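Local coordinates for hypothetical protein, IPT/TIG domain protein (Bacteroides ovatus, PDB 4HW6) that is of unknown function but, with an IPT/TIG domain joined to a six-bladed beta-propeller, is probably an auxiliary carbohydrate- or nutrient-binding protein, at residues A[137-141]-A[420-426]; A[271-277]-A[289-294]. All coordinates share one frame; numbering follows the deposited sequence.

From the N terminus the chain runs through the IPT/TIG domain and enters the propeller with strand 109-115. The loop between strands 130-131 and 143-146 supplies residues 137-141, whose partner, residues 420-426, comes almost at the C terminus. Contact 1 thus closes a loop of nearly 280 residues and ties the blade holding strands 109-115 and 425-431, in which both ends of the propeller chain meet, to the next blade. Contact 2 is nested inside that loop and is local, pairing 271-277 with 289-294 and closing a short loop of 11 residues, 278-288, the rest of one hairpin. The two contacts do not touch: their centres lie about 22 Å apart and their nearest atoms about 10 Å.

Contact 1 (A[137-141]-A[420-426]); sequences AFDNI and DCDNHRV
F138 and H424 exchange two hydrogen bonds. The backbone N of F138 gives a fairly straight bond (161°) to H424 O at 3.1 Å, while H424 ND1 donates to F138 O at 2.8 Å. The imidazole meets that oxygen edge-on in its own plane; chi1 of -57°, with CG anti to the carbonyl carbon, sets the ring beside the loop, where ND1 meets it. A water also donates to F138 O, and to C421 O at 2.8 Å, bridging the two backbones.

Apolar contacts lie beside this polar patch. I141 reaches across with CD1, which touches V426 CG2 at 4.1 Å, and V426 CG2 also comes within 4.2 Å of F138 CE2. The same CD1 packs on a backbone oxygen, R425 O. W157 of strand 154-158 meets F138 edge-to-face and also touches I141 and V426.

Within 420-426, H424 and R425 both face D420 in a G1 beta bulge, and N423 ND2 reaches D420 OD2 at 2.7 Å; R427 forms a salt bridge with the same carboxylate.

Donation from ND1 implies a proton on that nitrogen, and the stacking of W125 on the imidazole probably steadies its orientation. A loop without regular structure is thereby fastened to the bulged turn by directional bonds.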
loop_
_atom_site.group_PDB
_atom_site.type_symbol
_atom_site.label_atom_id
_atom_site.label_comp_id
_atom_site.label_asym_id
_atom_site.label_seq_id
_atom_site.Cartn_x
_atom_site.Cartn_y
_atom_site.Cartn_z
ATOM N N ALA A 137 7.258 -12.545 -14.454
ATOM C CA ALA A 137 7.624 -11.876 -13.227
ATOM C C ALA A 137 8.455 -10.626 -13.543
ATOM O O ALA A 137 8.713 -10.301 -14.718
ATOM C CB ALA A 137 8.353 -12.834 -12.256
ATOM N N PHE A 138 8.857 -9.922 -12.497
ATOM C CA PHE A 138 9.331 -8.545 -12.631
ATOM C C PHE A 138 10.800 -8.365 -12.265
ATOM O O PHE A 138 11.222 -8.743 -11.169
ATOM C CB PHE A 138 8.431 -7.651 -11.785
ATOM C CG PHE A 138 6.977 -7.884 -12.066
ATOM C CD1 PHE A 138 6.497 -7.729 -13.360
ATOM C CD2 PHE A 138 6.119 -8.333 -11.083
ATOM C CE1 PHE A 138 5.171 -7.976 -13.652
ATOM C CE2 PHE A 138 4.793 -8.571 -11.367
ATOM C CZ PHE A 138 4.319 -8.413 -12.663
ATOM N N ASP A 139 11.557 -7.743 -13.164
ATOM C CA ASP A 139 13.001 -7.540 -12.956
ATOM C C ASP A 139 13.327 -6.575 -11.836
ATOM O O ASP A 139 14.263 -6.810 -11.088
ATOM C CB ASP A 139 13.699 -7.069 -14.236
ATOM C CG ASP A 139 13.907 -8.178 -15.247
ATOM O OD1 ASP A 139 13.979 -9.388 -14.879
ATOM O OD2 ASP A 139 14.025 -7.822 -16.436
ATOM N N ASN A 140 12.586 -5.477 -11.718
ATOM C CA ASN A 140 12.953 -4.430 -10.766
ATOM C C ASN A 140 11.778 -3.534 -10.455
ATOM O O ASN A 140 11.417 -2.658 -11.262
ATOM C CB ASN A 140 14.107 -3.605 -11.341
ATOM C CG ASN A 140 14.719 -2.646 -10.335
ATOM O OD1 ASN A 140 14.293 -2.575 -9.190
ATOM N ND2 ASN A 140 15.749 -1.924 -10.768
ATOM N N ILE A 141 11.193 -3.726 -9.282
ATOM C CA ILE A 141 10.026 -2.946 -8.886
ATOM C C ILE A 141 10.520 -1.788 -7.986
ATOM O O ILE A 141 10.481 -1.861 -6.761
ATOM C CB ILE A 141 8.971 -3.828 -8.175
ATOM C CG1 ILE A 141 8.711 -5.141 -8.934
ATOM C CG2 ILE A 141 7.657 -3.056 -8.058
ATOM C CD1 ILE A 141 8.030 -6.205 -8.071
ATOM N N ASP A 420 8.642 -6.403 -4.103
ATOM C CA ASP A 420 9.559 -7.281 -3.397
ATOM C C ASP A 420 10.613 -7.724 -4.410
ATOM O O ASP A 420 10.508 -8.780 -5.034
ATOM C CB ASP A 420 8.742 -8.427 -2.833
ATOM C CG ASP A 420 9.500 -9.295 -1.860
ATOM O OD1 ASP A 420 10.530 -8.847 -1.351
ATOM O OD2 ASP A 420 8.983 -10.401 -1.545
ATOM N N CYS A 421 11.642 -6.881 -4.552
ATOM C CA CYS A 421 12.487 -6.897 -5.737
ATOM C C CYS A 421 13.217 -8.194 -6.022
ATOM O O CYS A 421 13.186 -8.647 -7.151
ATOM C CB CYS A 421 13.486 -5.741 -5.724
ATOM S SG CYS A 421 12.630 -4.220 -6.094
ATOM N N ASP A 422 13.829 -8.812 -5.015
ATOM C CA ASP A 422 14.552 -10.064 -5.245
ATOM C C ASP A 422 13.700 -11.351 -5.140
ATOM O O ASP A 422 14.182 -12.471 -5.343
ATOM C CB ASP A 422 15.846 -10.062 -4.436
ATOM C CG ASP A 422 16.984 -9.351 -5.189
ATOM O OD1 ASP A 422 17.178 -9.639 -6.394
ATOM O OD2 ASP A 422 17.702 -8.532 -4.600
ATOM N N ASN A 423 12.398 -11.170 -4.970
ATOM C CA ASN A 423 11.425 -12.223 -5.236
ATOM C C ASN A 423 10.668 -11.994 -6.531
ATOM O O ASN A 423 9.900 -12.839 -6.954
ATOM C CB ASN A 423 10.441 -12.343 -4.070
ATOM C CG ASN A 423 11.077 -12.969 -2.861
ATOM O OD1 ASN A 423 11.903 -13.892 -2.999
ATOM N ND2 ASN A 423 10.735 -12.469 -1.677
ATOM N N HIS A 424 10.881 -10.830 -7.145
ATOM C CA HIS A 424 10.377 -10.523 -8.480
ATOM C C HIS A 424 8.869 -10.521 -8.543
ATOM O O HIS A 424 8.278 -10.778 -9.591
ATOM C CB HIS A 424 11.042 -11.457 -9.475
ATOM C CG HIS A 424 12.540 -11.355 -9.424
ATOM N ND1 HIS A 424 13.219 -10.259 -9.921
ATOM C CD2 HIS A 424 13.474 -12.161 -8.864
ATOM C CE1 HIS A 424 14.514 -10.399 -9.671
ATOM N NE2 HIS A 424 14.694 -11.544 -9.030
ATOM N N ARG A 425 8.263 -10.138 -7.418
ATOM C CA ARG A 425 6.826 -10.164 -7.265
ATOM C C ARG A 425 6.322 -8.899 -6.604
ATOM O O ARG A 425 7.033 -8.289 -5.785
ATOM C CB ARG A 425 6.424 -11.354 -6.390
ATOM C CG ARG A 425 6.602 -12.730 -7.020
ATOM C CD ARG A 425 6.630 -13.727 -5.887
ATOM N NE ARG A 425 6.710 -15.123 -6.269
ATOM C CZ ARG A 425 7.793 -15.900 -6.164
ATOM N NH1 ARG A 425 8.999 -15.432 -5.791
ATOM N NH2 ARG A 425 7.658 -17.192 -6.487
ATOM N N VAL A 426 5.071 -8.558 -6.918
ATOM C CA VAL A 426 4.293 -7.621 -6.113
ATOM C C VAL A 426 3.565 -8.408 -5.026
ATOM O O VAL A 426 2.750 -9.298 -5.309
ATOM C CB VAL A 426 3.264 -6.832 -6.947
ATOM C CG1 VAL A 426 2.512 -5.853 -6.059
ATOM C CG2 VAL A 426 3.940 -6.097 -8.096
HETATM O O HOH W 1 11.729 -6.939 -8.877
#

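Contact 2 (A[271-277]-A[289-294]); sequences TKGSNFH and IIYNGK
F276 drives the edge of its ring into the face of Y291, a T-shaped pair with planes at 80° and centroids 4.8 Å apart. CE1 is the leading atom, poised over the centre of the tyrosine ring, and chi1 of -59° carries the phenylalanine there by setting CG anti to its carbonyl carbon. T271 meets the same tyrosine at the rim, OG1 lying 3.5 Å from Y291 CE2 while hydrogen-bonded to H319. On the other face of the sheet H277 and I290 run side by side, pointing the same way.

The backbone holds these pairs in register: I290 N donates to H277 O at 2.8 Å, and H277 N returns a bond to I290 O at 3.0 Å. Beyond them the strands part, N292 N bonding weakly to N275 O, and a water takes over, donating to N275 O and accepting from G293 N at 2.9 Å.

Farther out, D270 binds the Y291 hydroxyl and Y298 stacks on its ring, while P337 O receives N292 ND2. An alanine in place of Y291 would probably leave the F276 edge without the face it packs on and D270 without its hydroxyl partner.

An inverse gamma turn centred on Y291 lies where the pairing ends in an antiparallel beta hairpin, strands 276-280 and 286-291, the first two strands of a four-stranded propeller blade.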
loop_
_atom_site.group_PDB
_atom_site.type_symbol
_atom_site.label_atom_id
_atom_site.label_comp_id
_atom_site.label_asym_id
_atom_site.label_seq_id
_atom_site.Cartn_x
_atom_site.Cartn_y
_atom_site.Cartn_z
ATOM N N THR A 271 24.555 16.099 2.793
ATOM C CA THR A 271 25.050 14.890 2.116
ATOM C C THR A 271 24.743 14.970 0.629
ATOM O O THR A 271 23.708 15.468 0.223
ATOM C CB THR A 271 24.355 13.643 2.720
ATOM O OG1 THR A 271 24.571 13.642 4.134
ATOM C CG2 THR A 271 24.880 12.303 2.135
ATOM N N LYS A 272 25.668 14.474 -0.179
ATOM C CA LYS A 272 25.424 14.274 -1.609
ATOM C C LYS A 272 26.006 12.921 -1.972
ATOM O O LYS A 272 26.462 12.172 -1.105
ATOM C CB LYS A 272 26.081 15.382 -2.434
ATOM C CG LYS A 272 27.596 15.478 -2.297
ATOM C CD LYS A 272 28.189 16.526 -3.228
ATOM C CE LYS A 272 29.693 16.633 -3.046
ATOM N NZ LYS A 272 30.267 17.544 -4.065
ATOM N N GLY A 273 25.999 12.595 -3.250
ATOM C CA GLY A 273 26.697 11.392 -3.710
ATOM C C GLY A 273 25.998 10.108 -3.320
ATOM O O GLY A 273 26.637 9.081 -3.090
ATOM N N SER A 274 24.675 10.140 -3.273
ATOM C CA SER A 274 23.902 9.038 -2.722
ATOM C C SER A 274 22.475 9.136 -3.260
ATOM O O SER A 274 22.108 10.138 -3.887
ATOM C CB SER A 274 23.909 9.130 -1.167
ATOM O OG SER A 274 23.509 7.910 -0.560
ATOM N N ASN A 275 21.682 8.096 -3.046
ATOM C CA ASN A 275 20.315 8.093 -3.498
ATOM C C ASN A 275 19.462 8.726 -2.404
ATOM O O ASN A 275 19.661 8.441 -1.209
ATOM C CB ASN A 275 19.822 6.654 -3.719
ATOM C CG ASN A 275 20.255 6.062 -5.045
ATOM O OD1 ASN A 275 21.007 6.667 -5.801
ATOM N ND2 ASN A 275 19.783 4.856 -5.324
ATOM N N PHE A 276 18.494 9.540 -2.808
ATOM C CA PHE A 276 17.512 10.092 -1.886
ATOM C C PHE A 276 16.141 9.882 -2.496
ATOM O O PHE A 276 16.004 9.801 -3.709
ATOM C CB PHE A 276 17.756 11.598 -1.648
ATOM C CG PHE A 276 19.116 11.894 -1.097
ATOM C CD1 PHE A 276 19.388 11.682 0.246
ATOM C CD2 PHE A 276 20.146 12.333 -1.925
ATOM C CE1 PHE A 276 20.663 11.897 0.750
ATOM C CE2 PHE A 276 21.403 12.566 -1.418
ATOM C CZ PHE A 276 21.665 12.353 -0.072
ATOM N N HIS A 277 15.139 9.832 -1.640
ATOM C CA HIS A 277 13.749 9.805 -2.072
ATOM C C HIS A 277 13.000 10.778 -1.205
ATOM O O HIS A 277 12.968 10.636 0.017
ATOM C CB HIS A 277 13.155 8.416 -1.919
ATOM C CG HIS A 277 11.772 8.296 -2.472
ATOM N ND1 HIS A 277 11.491 8.459 -3.811
ATOM C CD2 HIS A 277 10.588 8.067 -1.860
ATOM C CE1 HIS A 277 10.189 8.332 -3.996
ATOM N NE2 HIS A 277 9.617 8.095 -2.825
ATOM N N ILE A 289 12.860 13.362 3.611
ATOM C CA ILE A 289 13.953 12.999 2.760
ATOM C C ILE A 289 14.538 11.683 3.268
ATOM O O ILE A 289 15.164 11.629 4.358
ATOM C CB ILE A 289 15.077 14.054 2.768
ATOM C CG1 ILE A 289 14.535 15.478 2.588
ATOM C CG2 ILE A 289 16.117 13.718 1.694
ATOM C CD1 ILE A 289 15.553 16.541 2.958
ATOM N N ILE A 290 14.285 10.616 2.514
ATOM C CA ILE A 290 14.825 9.313 2.826
ATOM C C ILE A 290 16.239 9.208 2.278
ATOM O O ILE A 290 16.437 9.371 1.071
ATOM C CB ILE A 290 13.957 8.183 2.281
ATOM C CG1 ILE A 290 12.492 8.337 2.752
ATOM C CG2 ILE A 290 14.525 6.842 2.743
ATOM C CD1 ILE A 290 11.550 7.311 2.143
ATOM N N TYR A 291 17.218 9.006 3.167
ATOM C CA TYR A 291 18.610 8.841 2.770
ATOM C C TYR A 291 18.772 7.354 2.497
ATOM O O TYR A 291 19.094 6.562 3.380
ATOM C CB TYR A 291 19.579 9.294 3.869
ATOM C CG TYR A 291 19.803 10.771 4.050
ATOM C CD1 TYR A 291 18.782 11.711 3.895
ATOM C CD2 TYR A 291 21.068 11.243 4.406
ATOM C CE1 TYR A 291 19.021 13.074 4.060
ATOM C CE2 TYR A 291 21.312 12.596 4.596
ATOM C CZ TYR A 291 20.282 13.512 4.443
ATOM O OH TYR A 291 20.547 14.868 4.622
ATOM N N ASN A 292 18.488 6.947 1.259
ATOM C CA ASN A 292 18.447 5.530 0.932
ATOM C C ASN A 292 19.748 4.793 1.202
ATOM O O ASN A 292 19.732 3.651 1.616
ATOM C CB ASN A 292 18.060 5.298 -0.548
ATOM C CG ASN A 292 16.847 6.088 -0.994
ATOM O OD1 ASN A 292 16.919 6.818 -1.975
ATOM N ND2 ASN A 292 15.716 5.938 -0.292
ATOM N N GLY A 293 20.874 5.452 0.938
ATOM C CA GLY A 293 22.175 4.879 1.143
ATOM C C GLY A 293 22.808 5.139 2.494
ATOM O O GLY A 293 23.830 4.523 2.790
ATOM N N LYS A 294 22.236 6.037 3.297
ATOM C CA LYS A 294 22.816 6.390 4.603
ATOM C C LYS A 294 21.945 6.028 5.802
ATOM O O LYS A 294 22.320 6.290 6.954
ATOM C CB LYS A 294 23.154 7.885 4.674
ATOM C CG LYS A 294 23.972 8.400 3.521
ATOM C CD LYS A 294 25.302 7.721 3.374
ATOM C CE LYS A 294 26.101 8.444 2.300
ATOM N NZ LYS A 294 27.442 7.840 2.134
HETATM O O HOH W 2 27.799 9.913 -0.205
HETATM O O HOH W 3 21.451 8.291 0.990
HETATM O O HOH W 4 15.976 7.078 -4.456
#